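Local coordinates for protein putative esterase/lipase/thioesterase (Silicibacter sp., PDB 2PBL) that probably hydrolyses ester or thioester bonds, as an alpha/beta-hydrolase-fold enzyme of the esterase, lipase or thioesterase kind, at residues A122-I127 / E154-R159; D30-L35 / A39-S44; P165-S170 / F243-P248; L169-P174 / A223-E228; E102-P105 / E111-Q114. All blocks are in the same frame, centred on the assembly; numbering follows the deposited sequence.

In the fold
From the N terminus, interaction 2 closes first: a short turn brings strand 39-44, an outermost strand of the sheet, back against helix 20-35. Interaction 5 closes the next loop, laying the segment after strand 94-99 against the start of helix 109-126. The far end of that helix meets segment 154-159 in interaction 1, which also touches interaction 2 through the E126-R40 salt bridge. The last two contacts share L169 and S170. Interaction 4 joins the loop after strand 160-166 to helix 217-230, and its closure nests inside the longer one of interaction 3, which brings 165-170 to the loop 243-248 before helix 255-261.

Interaction 1. Residues A122-I127 / E154-R159; sequences AAAKEI and EAVGAR
A124 faces V156 and R159 from the last turn of helix 109-126, the point where segment 154-159 comes up against it. Its CB packs on V156 CG1 at 3.9 Å, a small apolar contact beside the arginine's bonds, and lies 3.7 Å from R159 NH1. Its carbonyl oxygen takes a nearly straight bond from the same nitrogen, A124 O to R159 NH1 being 3.0 Å with an N-H...O angle of 168°. Farther along, past the helix end, the carbonyl oxygen of I127 accepts from R159 NH2 at 2.8 Å, while the I127 side chain heads away. Both oxygens sit at the edge of the guanidinium and close to its plane, and the flat group is held in that plane by the two carbonyls, one on each terminal nitrogen. The R159 chain bends at chi3 (64°) to bring this edge round to the carbonyls. The C-terminal pole of the helix is probably favourable to the cation. Were R159 replaced by an alanine, the carbonyls of A124 and I127 would probably lose these donors, and the helix end would be less firmly tied to segment 154-159. R159 NH2 also bonds to G129 O, just before strand 131-136, and A124, V156 and R159 all touch I131 of that strand. A123 of the helix and I127 after it pack on strands 94-99 and 52-56.

Interaction 2. Residues D30-L35 / A39-S44; sequences DFRNSL and ARLNLS
L35 and A39 make the apolar part of this contact, across the tight connection from helix 20-35 to strand 39-44. Their CB atoms stand 4.0 Å apart, and L35 CD2 reaches the backbone side of the alanine, 3.9 Å from A39 N. The second group is aliphatic and more exposed: the methylene stem of R32 meets the branched end of L41 at about a right angle. R32 CD lies 3.6 Å from L41 CD2 and 4.0 Å from L41 CD1, so both methyls of the leucine bear on one carbon. Beyond CD the arginine bends at chi3 (-65°), and its polar end is engaged by other partners, NH1 bonding to S80 O and S83 OG. No hydrogen bond links helix and strand here; the union rests on carbon contacts. The short axes come within 8.7 Å, with 128° between their directions, as the chain turns back on itself. Strand 39-44, at the border of the sheet, pairs antiparallel with strand 52-56, and N42 and L43 both face F53 in a G1 beta bulge. L35 and A39 rest together on F56 of that strand, which F31 of the helix also meets edge-to-face.

Interaction 3. Residues P165-S170 / F243-P248; sequences PISPLS and FNVIEP
A small, buried apolar contact brings I166, the last residue of strand 160-166, and S167 just after it together with V245 and I246 of the loop between strand 233-237 and helix 255-261. I166 and V245 carry most of it. Both valine methyls face the strand end: CG1 lies 3.8 Å and CG2 3.9 Å from I166 CG2, the isoleucine and valine sliding past one another in opposite directions. With chi1 at 67°, V245 CG1 sits between its own backbone N and carbonyl carbon, and from there it also reaches S167 OG at 3.6 Å. I246 adds a looser touch, its CG2 4.3 Å from I166 CG2. The loop side is shaped by a type I turn from N244 to E247, closed by the bond from E247 N to N244 O, which presents V245 and I246 at its two middle positions. With only an alanine at V245, a gap would probably open beside I166 CG2 and S167 OG, leaving the loop less closely seated on the strand end. The S167 hydroxyl is held by a hydrogen bond to E215 OE2, while its side chain touches H242, the residue just before F243. The I166 backbone bonds to G135 and S137. S137, H242 and E215 fit the geometry of a Ser-His-Glu triad, with S137 on a GxSxG nucleophile elbow. The contact thus lies beside what is probably the active site, where strand C-termini and loops meet as in other alpha/beta hydrolases.

Interaction 4. Residues L169-P174 / A223-E228; sequences LSDLRP and AIWLVE
S170 and D171, in the loop that leaves the C-terminal end of strand 160-166, dock on helix 217-230 through W225 and L226. S170 CB meets L226 CB at 3.7 Å, where the loop and helix backbones come closest. S170 OG, between the backbone N and the carbonyl carbon (chi1 64°), faces the helix and stands at the edge of the indole, 3.8 Å from W225 CB. That hydroxyl does not bond within the pair; its hydrogen-bond partner is Q222 O, one turn back. D171 brings its CB obliquely to the six-membered ring of the tryptophan, 4.0 Å from W225 CE3. In the alpha/beta/alpha sandwich of the alpha/beta-hydrolase fold this helix covers the sheet, with A223 and L226 on strand 206-212, so the loop leans on the covering layer. D171 also organises its own loop in an Asx turn: R173 N donates to D171 OD1 at 3.1 Å, approaching from above the carboxylate plane, 37° out of it. The R173 guanidinium swings back to the same carboxylate in a salt bridge with long, weak bonds, R173 NH2 to D171 OD1 being 3.4 Å, while its NH1 pairs with E198. D171 N in turn donates to Q222 OE1, a second tie between loop and helix.

Interaction 5. Residues E102-P105 / E111-Q114; sequences ELCP and EITQ
I112 reaches from helix 109-126 against the extended segment 102-105, with the end of its longer branch between the E102 carbonyl and the C104 sulfur. That branch runs straight out: chi2 is 177°, which carries CD1 away from the helix to the loop. Both outer carbons bear on one oxygen, E102 O lying 3.4 Å from I112 CG1 and equally far from I112 CD1. The E102 oxygen is thus buried against hydrocarbon and has no hydrogen-bonding partner in the model. Here the chain is passing from strand 94-99 into the helix of a beta-alpha-beta crossover, which continues to strand 131-136 on the far side of strand 64-69. Y101 and V107, close by in the same loop, and L142 of helix 138-145 also touch the isoleucine. C104 SG, anti to the carbonyl carbon (chi1 -61°), is thereby brought to I112 CD1 at 4.0 Å; the residue precedes a cis peptide to P105, and its backbone bonds to W74. The E102 carboxylate stays apart from that of E111, E102 OE1 to E111 OE1 6.2 Å, and makes a weak bond to H51 NE2. The backbone N of E102 donates to Q115 OE1.

Interaction 1. Residues A122-I127 / E154-R159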
# COMPACT_ATOMS: atom_id res chain seq x y z
N ALA A 122 -2.56 8.29 -13.21
CA ALA A 122 -1.77 9.51 -13.39
C ALA A 122 -0.27 9.28 -13.32
O ALA A 122 0.50 9.74 -14.18
CB ALA A 122 -2.20 10.54 -12.37
N ALA A 123 0.18 8.52 -12.32
CA ALA A 123 1.60 8.22 -12.24
C ALA A 123 2.08 7.46 -13.50
O ALA A 123 3.18 7.70 -13.98
CB ALA A 123 1.92 7.46 -10.97
N ALA A 124 1.23 6.56 -14.03
CA ALA A 124 1.54 5.74 -15.21
C ALA A 124 1.66 6.58 -16.50
O ALA A 124 2.22 6.10 -17.47
CB ALA A 124 0.51 4.68 -15.40
N LYS A 125 1.10 7.79 -16.50
CA LYS A 125 1.31 8.74 -17.60
C LYS A 125 2.66 9.44 -17.50
O LYS A 125 3.22 9.91 -18.49
CB LYS A 125 0.19 9.78 -17.61
CG LYS A 125 -1.13 9.11 -17.90
CD LYS A 125 -2.28 10.07 -18.04
CE LYS A 125 -3.56 9.25 -18.30
NZ LYS A 125 -4.75 10.07 -18.12
N GLU A 126 3.19 9.53 -16.29
CA GLU A 126 4.45 10.24 -16.07
C GLU A 126 5.67 9.39 -16.37
O GLU A 126 6.69 9.89 -16.87
CB GLU A 126 4.52 10.72 -14.62
CG GLU A 126 3.48 11.67 -14.26
CD GLU A 126 3.65 12.96 -14.99
OE1 GLU A 126 4.79 13.42 -15.12
OE2 GLU A 126 2.65 13.52 -15.44
N ILE A 127 5.55 8.12 -16.06
CA ILE A 127 6.61 7.18 -16.20
C ILE A 127 6.24 6.05 -17.16
O ILE A 127 5.18 5.40 -17.03
CB ILE A 127 6.97 6.58 -14.81
CG1 ILE A 127 7.25 7.67 -13.78
CG2 ILE A 127 8.15 5.63 -14.93
CD1 ILE A 127 8.50 8.48 -14.06
N GLU A 154 -7.57 -0.88 -18.48
CA GLU A 154 -6.78 -1.93 -19.16
C GLU A 154 -5.35 -1.46 -19.51
O GLU A 154 -4.36 -2.18 -19.31
CB GLU A 154 -7.51 -2.30 -20.46
CG GLU A 154 -6.83 -3.33 -21.32
CD GLU A 154 -7.01 -4.72 -20.79
OE1 GLU A 154 -6.02 -5.31 -20.27
OE2 GLU A 154 -8.17 -5.20 -20.88
N ALA A 155 -5.25 -0.27 -20.08
CA ALA A 155 -3.96 0.28 -20.48
C ALA A 155 -2.92 0.36 -19.34
O ALA A 155 -1.69 0.33 -19.59
CB ALA A 155 -4.13 1.67 -21.10
N VAL A 156 -3.38 0.47 -18.12
CA VAL A 156 -2.48 0.52 -16.95
C VAL A 156 -2.31 -0.89 -16.43
O VAL A 156 -1.22 -1.37 -16.16
CB VAL A 156 -3.04 1.43 -15.81
CG1 VAL A 156 -1.96 1.69 -14.76
CG2 VAL A 156 -3.51 2.70 -16.39
N GLY A 157 -3.42 -1.58 -16.24
CA GLY A 157 -3.36 -2.92 -15.76
C GLY A 157 -2.45 -3.80 -16.60
O GLY A 157 -1.65 -4.58 -16.02
N ALA A 158 -2.50 -3.67 -17.93
CA ALA A 158 -1.68 -4.55 -18.79
C ALA A 158 -0.22 -4.48 -18.47
O ALA A 158 0.51 -5.45 -18.69
CB ALA A 158 -1.89 -4.22 -20.24
N ARG A 159 0.18 -3.33 -17.91
CA ARG A 159 1.59 -3.04 -17.58
C ARG A 159 1.99 -3.48 -16.19
O ARG A 159 3.20 -3.47 -15.86
CB ARG A 159 1.84 -1.56 -17.67
CG ARG A 159 1.78 -0.96 -19.09
CD ARG A 159 1.67 0.53 -19.03
NE ARG A 159 2.86 1.14 -18.43
CZ ARG A 159 2.98 2.43 -18.18
NH1 ARG A 159 2.01 3.27 -18.49
NH2 ARG A 159 4.08 2.91 -17.63

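Interaction 2. Residues D30-L35 / A39-S44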
# COMPACT_ATOMS: atom_id res chain seq x y z
N ASP A 30 13.66 14.34 5.61
CA ASP A 30 15.10 14.36 5.28
C ASP A 30 15.38 13.79 3.87
O ASP A 30 16.20 14.33 3.12
CB ASP A 30 15.92 13.52 6.26
CG ASP A 30 16.01 14.13 7.66
OD1 ASP A 30 15.43 15.22 7.89
OD2 ASP A 30 16.68 13.51 8.53
N PHE A 31 14.71 12.69 3.54
CA PHE A 31 14.84 12.08 2.23
C PHE A 31 14.38 13.06 1.15
O PHE A 31 15.05 13.20 0.16
CB PHE A 31 14.05 10.76 2.13
CG PHE A 31 13.88 10.26 0.71
CD1 PHE A 31 14.87 9.52 0.09
CD2 PHE A 31 12.73 10.59 -0.02
CE1 PHE A 31 14.73 9.10 -1.23
CE2 PHE A 31 12.56 10.17 -1.31
CZ PHE A 31 13.56 9.41 -1.92
N ARG A 32 13.23 13.69 1.31
CA ARG A 32 12.75 14.58 0.27
C ARG A 32 13.76 15.69 0.03
O ARG A 32 14.12 15.98 -1.10
CB ARG A 32 11.39 15.20 0.62
CG ARG A 32 10.22 14.23 0.53
CD ARG A 32 8.88 14.91 0.71
NE ARG A 32 8.71 15.49 2.05
CZ ARG A 32 8.26 14.84 3.12
NH1 ARG A 32 7.96 13.56 3.10
NH2 ARG A 32 8.12 15.51 4.25
N ASN A 33 14.21 16.29 1.12
CA ASN A 33 15.19 17.36 1.06
C ASN A 33 16.47 16.93 0.38
O ASN A 33 17.06 17.72 -0.34
CB ASN A 33 15.49 17.90 2.45
CG ASN A 33 14.33 18.65 3.05
OD1 ASN A 33 13.43 19.13 2.34
ND2 ASN A 33 14.33 18.76 4.37
N SER A 34 16.87 15.68 0.57
CA SER A 34 18.09 15.14 -0.04
C SER A 34 18.02 14.98 -1.55
O SER A 34 19.04 15.03 -2.25
CB SER A 34 18.40 13.76 0.55
OG SER A 34 17.40 12.80 0.20
N LEU A 35 16.81 14.83 -2.05
CA LEU A 35 16.64 14.50 -3.45
C LEU A 35 16.60 15.71 -4.37
O LEU A 35 16.73 15.58 -5.60
CB LEU A 35 15.36 13.68 -3.63
CG LEU A 35 15.52 12.48 -4.51
CD1 LEU A 35 16.43 11.44 -3.81
CD2 LEU A 35 14.14 11.94 -4.76
N ALA A 39 12.81 15.04 -6.69
CA ALA A 39 11.57 14.89 -5.95
C ALA A 39 10.53 15.82 -6.56
O ALA A 39 10.64 17.04 -6.44
CB ALA A 39 11.78 15.23 -4.50
N ARG A 40 9.56 15.26 -7.27
CA ARG A 40 8.42 16.01 -7.83
C ARG A 40 7.23 15.89 -6.84
O ARG A 40 6.43 14.95 -6.90
CB ARG A 40 8.06 15.48 -9.19
CG ARG A 40 9.14 15.67 -10.23
CD ARG A 40 8.71 15.08 -11.62
NE ARG A 40 7.46 15.67 -12.13
CZ ARG A 40 6.80 15.24 -13.21
NH1 ARG A 40 7.26 14.21 -13.92
NH2 ARG A 40 5.68 15.85 -13.58
N LEU A 41 7.11 16.84 -5.92
CA LEU A 41 6.12 16.70 -4.86
C LEU A 41 4.74 17.21 -5.23
O LEU A 41 4.60 18.07 -6.09
CB LEU A 41 6.61 17.43 -3.62
CG LEU A 41 7.99 17.04 -3.10
CD1 LEU A 41 8.34 17.86 -1.88
CD2 LEU A 41 8.06 15.58 -2.76
N ASN A 42 3.71 16.66 -4.58
CA ASN A 42 2.36 17.19 -4.75
C ASN A 42 1.83 17.34 -6.16
O ASN A 42 1.15 18.33 -6.51
CB ASN A 42 2.24 18.50 -3.96
CG ASN A 42 2.42 18.26 -2.51
OD1 ASN A 42 1.62 17.54 -1.90
ND2 ASN A 42 3.48 18.80 -1.94
N LEU A 43 2.10 16.33 -6.98
CA LEU A 43 1.53 16.29 -8.29
C LEU A 43 0.06 15.90 -8.09
O LEU A 43 -0.24 15.10 -7.23
CB LEU A 43 2.25 15.27 -9.14
CG LEU A 43 3.72 15.52 -9.49
CD1 LEU A 43 4.24 14.44 -10.46
CD2 LEU A 43 3.95 16.92 -10.07
N SER A 44 -0.85 16.49 -8.86
CA SER A 44 -2.27 16.21 -8.70
C SER A 44 -2.72 15.02 -9.50
O SER A 44 -2.28 14.81 -10.63
CB SER A 44 -3.15 17.41 -9.13
OG SER A 44 -3.25 18.37 -8.10

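Interaction 3. Residues P165-S170 / F243-P248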
# COMPACT_ATOMS: atom_id res chain seq x y z
N PRO A 165 1.45 -6.80 -1.70
CA PRO A 165 0.70 -6.26 -0.55
C PRO A 165 1.39 -6.70 0.71
O PRO A 165 1.62 -7.90 0.89
CB PRO A 165 -0.64 -6.99 -0.65
CG PRO A 165 -0.68 -7.58 -2.02
CD PRO A 165 0.70 -7.94 -2.29
N ILE A 166 1.82 -5.73 1.50
CA ILE A 166 2.58 -5.97 2.67
C ILE A 166 1.58 -5.88 3.83
O ILE A 166 0.99 -4.82 4.08
CB ILE A 166 3.68 -4.92 2.82
CG1 ILE A 166 4.59 -4.88 1.56
CG2 ILE A 166 4.45 -5.20 4.08
CD1 ILE A 166 5.52 -3.56 1.49
N SER A 167 1.38 -7.00 4.53
CA SER A 167 0.46 -7.05 5.66
C SER A 167 -0.91 -6.50 5.25
O SER A 167 -1.47 -5.62 5.91
CB SER A 167 1.06 -6.25 6.81
OG SER A 167 2.44 -6.59 6.98
N PRO A 168 -1.49 -7.07 4.17
CA PRO A 168 -2.75 -6.55 3.68
C PRO A 168 -4.03 -6.92 4.49
O PRO A 168 -4.08 -7.92 5.23
CB PRO A 168 -2.89 -7.24 2.32
CG PRO A 168 -2.21 -8.59 2.56
CD PRO A 168 -0.98 -8.18 3.34
N LEU A 169 -5.03 -6.08 4.33
CA LEU A 169 -6.39 -6.44 4.71
C LEU A 169 -7.03 -7.03 3.44
O LEU A 169 -7.29 -6.27 2.48
CB LEU A 169 -7.15 -5.22 5.20
CG LEU A 169 -6.42 -4.84 6.52
CD1 LEU A 169 -6.31 -3.40 6.80
CD2 LEU A 169 -7.09 -5.62 7.65
N SER A 170 -7.35 -8.33 3.46
CA SER A 170 -7.88 -9.02 2.28
C SER A 170 -9.36 -9.36 2.34
O SER A 170 -10.01 -9.59 1.30
CB SER A 170 -7.08 -10.28 2.02
OG SER A 170 -7.22 -11.20 3.08
N PHE A 243 4.89 -2.49 12.00
CA PHE A 243 5.51 -1.22 11.74
C PHE A 243 6.90 -1.28 11.17
O PHE A 243 7.27 -0.35 10.48
CB PHE A 243 5.49 -0.33 12.98
CG PHE A 243 4.13 0.04 13.45
CD1 PHE A 243 3.00 -0.11 12.67
CD2 PHE A 243 3.99 0.68 14.67
CE1 PHE A 243 1.76 0.25 13.15
CE2 PHE A 243 2.75 1.06 15.14
CZ PHE A 243 1.65 0.85 14.39
N ASN A 244 7.70 -2.32 11.43
CA ASN A 244 9.03 -2.39 10.82
C ASN A 244 9.14 -3.33 9.60
O ASN A 244 10.22 -3.42 8.97
CB ASN A 244 10.15 -2.70 11.83
CG ASN A 244 10.05 -4.03 12.44
OD1 ASN A 244 9.10 -4.79 12.21
ND2 ASN A 244 11.07 -4.36 13.26
N VAL A 245 8.04 -4.01 9.28
CA VAL A 245 7.94 -4.91 8.10
C VAL A 245 8.26 -4.16 6.80
O VAL A 245 8.88 -4.72 5.91
CB VAL A 245 6.54 -5.61 8.01
CG1 VAL A 245 5.41 -4.66 7.71
CG2 VAL A 245 6.57 -6.71 6.96
N ILE A 246 7.88 -2.88 6.76
CA ILE A 246 8.14 -1.99 5.62
C ILE A 246 9.55 -1.42 5.59
O ILE A 246 9.98 -0.87 4.58
CB ILE A 246 7.13 -0.81 5.61
CG1 ILE A 246 7.31 0.12 6.85
CG2 ILE A 246 5.71 -1.32 5.51
CD1 ILE A 246 6.25 1.25 6.95
N GLU A 247 10.28 -1.53 6.69
CA GLU A 247 11.63 -0.92 6.76
C GLU A 247 12.58 -1.32 5.67
O GLU A 247 13.26 -0.44 5.15
CB GLU A 247 12.27 -1.07 8.14
CG GLU A 247 11.58 -0.20 9.13
CD GLU A 247 12.13 -0.22 10.58
OE1 GLU A 247 13.03 -1.07 10.91
OE2 GLU A 247 11.63 0.62 11.36
N PRO A 248 12.61 -2.61 5.29
CA PRO A 248 13.51 -3.04 4.18
C PRO A 248 13.33 -2.34 2.83
O PRO A 248 14.21 -2.47 1.95
CB PRO A 248 13.22 -4.54 4.05
CG PRO A 248 12.76 -4.92 5.45
CD PRO A 248 11.92 -3.78 5.88

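Interaction 4. Residues L169-P174 / A223-E228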
# COMPACT_ATOMS: atom_id res chain seq x y z
N LEU A 169 -5.03 -6.08 4.33
CA LEU A 169 -6.39 -6.44 4.71
C LEU A 169 -7.03 -7.03 3.44
O LEU A 169 -7.29 -6.27 2.48
CB LEU A 169 -7.15 -5.22 5.20
CG LEU A 169 -6.42 -4.84 6.52
CD1 LEU A 169 -6.31 -3.40 6.80
CD2 LEU A 169 -7.09 -5.62 7.65
N SER A 170 -7.35 -8.33 3.46
CA SER A 170 -7.88 -9.02 2.28
C SER A 170 -9.36 -9.36 2.34
O SER A 170 -10.01 -9.59 1.30
CB SER A 170 -7.08 -10.28 2.02
OG SER A 170 -7.22 -11.20 3.08
N ASP A 171 -9.88 -9.38 3.57
CA ASP A 171 -11.25 -9.69 3.83
C ASP A 171 -11.66 -8.60 4.79
O ASP A 171 -11.11 -8.49 5.92
CB ASP A 171 -11.34 -11.08 4.45
CG ASP A 171 -12.77 -11.56 4.63
OD1 ASP A 171 -13.72 -10.75 4.52
OD2 ASP A 171 -12.94 -12.75 4.90
N LEU A 172 -12.54 -7.71 4.34
CA LEU A 172 -12.99 -6.65 5.21
C LEU A 172 -14.15 -7.02 6.14
O LEU A 172 -14.49 -6.24 7.01
CB LEU A 172 -13.36 -5.43 4.38
CG LEU A 172 -12.27 -4.91 3.42
CD1 LEU A 172 -12.72 -3.52 2.86
CD2 LEU A 172 -10.91 -4.81 4.04
N ARG A 173 -14.75 -8.19 5.97
CA ARG A 173 -15.90 -8.57 6.80
C ARG A 173 -15.64 -8.51 8.31
O ARG A 173 -16.46 -7.99 9.07
CB ARG A 173 -16.37 -9.97 6.47
CG ARG A 173 -17.03 -10.17 5.10
CD ARG A 173 -16.99 -11.68 4.90
NE ARG A 173 -17.55 -12.14 3.65
CZ ARG A 173 -16.87 -12.67 2.62
NH1 ARG A 173 -17.56 -13.05 1.55
NH2 ARG A 173 -15.54 -12.84 2.63
N PRO A 174 -14.49 -8.99 8.77
CA PRO A 174 -14.27 -8.92 10.22
C PRO A 174 -14.17 -7.50 10.76
O PRO A 174 -14.32 -7.30 11.96
CB PRO A 174 -12.95 -9.68 10.43
CG PRO A 174 -12.70 -10.39 9.16
CD PRO A 174 -13.34 -9.62 8.09
N ALA A 223 -3.32 -12.38 5.59
CA ALA A 223 -2.33 -12.68 4.55
C ALA A 223 -2.60 -14.02 3.88
O ALA A 223 -2.69 -14.10 2.67
CB ALA A 223 -0.93 -12.62 5.11
N ILE A 224 -2.72 -15.08 4.67
CA ILE A 224 -2.95 -16.41 4.14
C ILE A 224 -4.30 -16.50 3.43
O ILE A 224 -4.44 -17.27 2.46
CB ILE A 224 -2.78 -17.50 5.25
CG1 ILE A 224 -2.78 -18.92 4.67
CG2 ILE A 224 -3.86 -17.42 6.28
CD1 ILE A 224 -1.61 -19.28 3.86
N TRP A 225 -5.30 -15.75 3.88
CA TRP A 225 -6.55 -15.71 3.14
C TRP A 225 -6.35 -15.25 1.70
O TRP A 225 -6.93 -15.87 0.78
CB TRP A 225 -7.64 -14.90 3.80
CG TRP A 225 -8.15 -15.53 5.05
CD1 TRP A 225 -8.25 -16.87 5.34
CD2 TRP A 225 -8.67 -14.84 6.19
NE1 TRP A 225 -8.76 -17.04 6.60
CE2 TRP A 225 -9.02 -15.81 7.14
CE3 TRP A 225 -8.85 -13.50 6.50
CZ2 TRP A 225 -9.57 -15.47 8.39
CZ3 TRP A 225 -9.40 -13.15 7.73
CH2 TRP A 225 -9.74 -14.15 8.67
N LEU A 226 -5.52 -14.21 1.52
CA LEU A 226 -5.23 -13.68 0.17
C LEU A 226 -4.43 -14.70 -0.64
O LEU A 226 -4.71 -14.99 -1.83
CB LEU A 226 -4.49 -12.31 0.25
CG LEU A 226 -4.38 -11.61 -1.12
CD1 LEU A 226 -5.71 -11.50 -1.84
CD2 LEU A 226 -3.70 -10.24 -1.06
N VAL A 227 -3.42 -15.28 0.01
CA VAL A 227 -2.60 -16.31 -0.59
C VAL A 227 -3.47 -17.47 -1.08
O VAL A 227 -3.34 -17.92 -2.25
CB VAL A 227 -1.48 -16.78 0.39
CG1 VAL A 227 -0.79 -17.98 -0.18
CG2 VAL A 227 -0.51 -15.68 0.68
N GLU A 228 -4.39 -17.94 -0.23
CA GLU A 228 -5.30 -19.01 -0.61
C GLU A 228 -6.23 -18.69 -1.77
O GLU A 228 -6.37 -19.49 -2.70
CB GLU A 228 -6.18 -19.42 0.56
CG GLU A 228 -5.46 -20.24 1.60
CD GLU A 228 -6.32 -20.58 2.81
OE1 GLU A 228 -7.39 -19.95 3.04
OE2 GLU A 228 -5.86 -21.47 3.55

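Interaction 5. Residues E102-P105 / E111-Q114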
# COMPACT_ATOMS: atom_id res chain seq x y z
N GLU A 102 -8.16 10.65 0.29
CA GLU A 102 -9.09 11.05 1.34
C GLU A 102 -9.33 9.87 2.27
O GLU A 102 -9.15 8.71 1.89
CB GLU A 102 -10.39 11.60 0.80
CG GLU A 102 -10.18 12.84 0.01
CD GLU A 102 -11.50 13.39 -0.46
OE1 GLU A 102 -11.82 13.12 -1.61
OE2 GLU A 102 -12.23 14.01 0.34
N LEU A 103 -9.72 10.20 3.48
CA LEU A 103 -9.82 9.24 4.56
C LEU A 103 -11.24 9.10 5.05
O LEU A 103 -12.07 9.98 4.85
CB LEU A 103 -8.97 9.75 5.72
CG LEU A 103 -7.48 10.00 5.44
CD1 LEU A 103 -6.75 10.67 6.61
CD2 LEU A 103 -6.82 8.69 5.09
N CYS A 104 -11.51 7.94 5.64
CA CYS A 104 -12.76 7.69 6.27
C CYS A 104 -12.68 8.55 7.53
O CYS A 104 -11.58 8.68 8.10
CB CYS A 104 -12.95 6.24 6.61
SG CYS A 104 -12.91 5.10 5.20
N PRO A 105 -13.83 9.10 7.98
CA PRO A 105 -15.21 8.91 7.48
C PRO A 105 -15.68 9.90 6.42
O PRO A 105 -16.85 9.84 6.02
CB PRO A 105 -16.04 9.07 8.75
CG PRO A 105 -15.30 10.18 9.50
CD PRO A 105 -13.81 10.01 9.16
N GLU A 111 -14.57 4.48 -2.28
CA GLU A 111 -14.14 5.73 -2.92
C GLU A 111 -12.62 5.85 -2.88
O GLU A 111 -11.99 6.39 -3.77
CB GLU A 111 -14.72 6.95 -2.22
CG GLU A 111 -16.22 7.00 -2.22
CD GLU A 111 -16.71 8.24 -1.53
OE1 GLU A 111 -16.69 9.34 -2.15
OE2 GLU A 111 -17.12 8.09 -0.36
N ILE A 112 -12.02 5.37 -1.79
CA ILE A 112 -10.57 5.39 -1.70
C ILE A 112 -9.93 4.52 -2.79
O ILE A 112 -8.93 4.86 -3.44
CB ILE A 112 -10.05 4.95 -0.29
CG1 ILE A 112 -10.60 5.88 0.81
CG2 ILE A 112 -8.50 5.02 -0.28
CD1 ILE A 112 -10.23 5.49 2.21
N THR A 113 -10.52 3.35 -2.97
CA THR A 113 -10.12 2.44 -4.04
C THR A 113 -10.11 3.16 -5.42
O THR A 113 -9.13 3.06 -6.21
CB THR A 113 -11.08 1.22 -3.95
OG1 THR A 113 -10.67 0.47 -2.78
CG2 THR A 113 -10.91 0.32 -5.14
N GLN A 114 -11.17 3.94 -5.67
CA GLN A 114 -11.32 4.68 -6.93
C GLN A 114 -10.22 5.73 -7.03
O GLN A 114 -9.65 5.88 -8.08
CB GLN A 114 -12.76 5.24 -7.09
CG GLN A 114 -13.79 4.19 -7.17
CD GLN A 114 -13.65 3.33 -8.39
OE1 GLN A 114 -13.42 3.84 -9.48
NE2 GLN A 114 -13.80 2.01 -8.23